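Glutathione s-transferase S2 (PDB 5H5L) acts as a glutathione-requiring prostaglandin D synthase of the brown planthopper, a sigma-class glutathione transferase that probably also conjugates glutathione to electrophilic substrates. Local coordinates at the interface of chains A and B. Coordinates in Å, arbitrary orientation; residue numbers count along the deposited sequence, not the author numbering. Chains: chain A/B, Glutathione s-transferase S2.

The interface of chains A and B. Residues chain A 56, 61-62, 66-67, 70; chain B 83, 86-87, 90.
B:Thr90 OG1, the side-chain hydroxyl, donates to the carbonyl oxygen A:Cys62 O at 2.8 Å and also shares water 1 with the amide A:Cys62 N. The hydroxyl sits above the carbonyl plane, 58° out of it, and lies anti to its own backbone N (chi1 -172°), which points it from helix 82-106 at the end of strand 59-62. This is the subunit interface of a sigma-class glutathione transferase dimer, where the thioredoxin-like N-terminal domain of one chain packs on the helical domain of the other; two-fold symmetry repeats the contact with the chains exchanged.

Beside the polar clasp, B:Leu86 wedges its forked tip between strand 59-62 and helix 64-74. The methyl B:Leu86 CD2 lies over one face of the A:Tyr70 ring, 3.9 Å from the centroid, and also meets A:Val61 CG1, where A:Val61 and B:Leu86 reach toward each other tip to tip. The other branch, B:Leu86 CD1, turns to A:Ala66, resting 3.4 Å from the backbone A:Ala66 O. With CG anti to the backbone N (chi1 169°), the ring of A:Tyr70 reaches out from helix 64-74, crossing B:Leu86 at about a right angle, and meets B:Trp83 at the indole's edge, with A:Tyr70 OH 3.7 Å from B:Trp83 CE3. An alanine in place of A:Tyr70 would probably leave B:Leu86 CD2 without the ring face it rests on and open a gap along the benzo edge of B:Trp83. Farther round that six-membered ring, B:Trp83 CH2 touches A:Val61 CG2 at 3.8 Å and CZ3 packs on A:Val56. Within chain B, the bent chain of B:Met87 sets its CE methyl 3.5 Å above the indole plane of B:Trp83, toward the rim, on the same side of the ring as A:Val61 CG2.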
# COMPACT_ATOMS: atom_id res chain seq x y z
N VAL A 56 11.54 -1.84 -16.80
CA VAL A 56 12.63 -0.89 -16.63
C VAL A 56 13.87 -1.59 -17.16
O VAL A 56 14.38 -2.51 -16.51
CB VAL A 56 12.80 -0.47 -15.17
CG1 VAL A 56 13.86 0.65 -15.08
CG2 VAL A 56 11.46 0.00 -14.59
N VAL A 61 8.44 -4.63 -13.20
CA VAL A 61 8.09 -4.19 -11.86
C VAL A 61 6.59 -3.88 -11.82
O VAL A 61 6.08 -3.19 -12.70
CB VAL A 61 8.90 -2.94 -11.47
CG1 VAL A 61 8.66 -2.64 -9.97
CG2 VAL A 61 10.37 -3.20 -11.75
N CYS A 62 5.90 -4.39 -10.81
CA CYS A 62 4.50 -4.02 -10.65
C CYS A 62 4.32 -3.15 -9.41
O CYS A 62 5.28 -2.77 -8.74
CB CYS A 62 3.62 -5.26 -10.61
SG CYS A 62 4.06 -6.31 -9.30
N ALA A 66 4.28 1.68 -5.39
CA ALA A 66 5.72 1.47 -5.34
C ALA A 66 6.42 2.14 -6.52
O ALA A 66 7.48 2.76 -6.34
CB ALA A 66 6.01 -0.03 -5.33
N ILE A 67 5.85 2.03 -7.71
CA ILE A 67 6.49 2.59 -8.89
C ILE A 67 6.44 4.12 -8.84
O ILE A 67 7.43 4.79 -9.15
CB ILE A 67 5.82 2.04 -10.16
CG1 ILE A 67 6.05 0.56 -10.28
CG2 ILE A 67 6.37 2.73 -11.42
CD1 ILE A 67 4.96 -0.21 -11.16
N TYR A 70 9.04 5.40 -6.50
CA TYR A 70 10.35 5.28 -7.14
C TYR A 70 10.59 6.41 -8.12
O TYR A 70 11.61 7.12 -8.04
CB TYR A 70 10.46 3.92 -7.82
CG TYR A 70 11.66 3.76 -8.74
CD1 TYR A 70 12.92 3.47 -8.22
CD2 TYR A 70 11.51 3.82 -10.13
CE1 TYR A 70 14.00 3.29 -9.05
CE2 TYR A 70 12.59 3.65 -10.96
CZ TYR A 70 13.85 3.38 -10.41
OH TYR A 70 14.95 3.19 -11.20
N TRP B 83 16.37 1.99 -6.49
CA TRP B 83 16.01 0.70 -7.07
C TRP B 83 15.87 -0.35 -5.99
O TRP B 83 14.93 -1.16 -6.01
CB TRP B 83 17.04 0.26 -8.11
CG TRP B 83 16.68 -1.04 -8.72
CD1 TRP B 83 17.16 -2.26 -8.37
CD2 TRP B 83 15.73 -1.27 -9.77
NE1 TRP B 83 16.57 -3.23 -9.13
CE2 TRP B 83 15.68 -2.64 -10.00
CE3 TRP B 83 14.91 -0.43 -10.54
CZ2 TRP B 83 14.87 -3.22 -10.98
CZ3 TRP B 83 14.10 -0.99 -11.51
CH2 TRP B 83 14.09 -2.38 -11.72
N LEU B 86 12.68 0.16 -4.31
CA LEU B 86 11.60 -0.33 -5.16
C LEU B 86 11.45 -1.84 -5.02
O LEU B 86 10.33 -2.36 -4.99
CB LEU B 86 11.85 0.03 -6.61
CG LEU B 86 10.81 -0.39 -7.64
CD1 LEU B 86 9.43 0.19 -7.34
CD2 LEU B 86 11.26 0.03 -9.05
N MET B 87 12.55 -2.56 -4.94
CA MET B 87 12.48 -4.01 -4.82
C MET B 87 11.84 -4.45 -3.52
O MET B 87 11.16 -5.48 -3.47
CB MET B 87 13.89 -4.60 -4.96
CG MET B 87 14.52 -4.35 -6.34
SD MET B 87 13.64 -5.13 -7.70
CE MET B 87 12.62 -3.77 -8.29
N THR B 90 7.75 -3.04 -3.86
CA THR B 90 6.88 -3.80 -4.75
C THR B 90 6.45 -5.13 -4.13
O THR B 90 5.29 -5.52 -4.24
CB THR B 90 7.54 -4.03 -6.13
OG1 THR B 90 6.57 -4.61 -7.01
CG2 THR B 90 8.68 -4.97 -6.04
O HOH W 1 7.01 -6.54 -9.47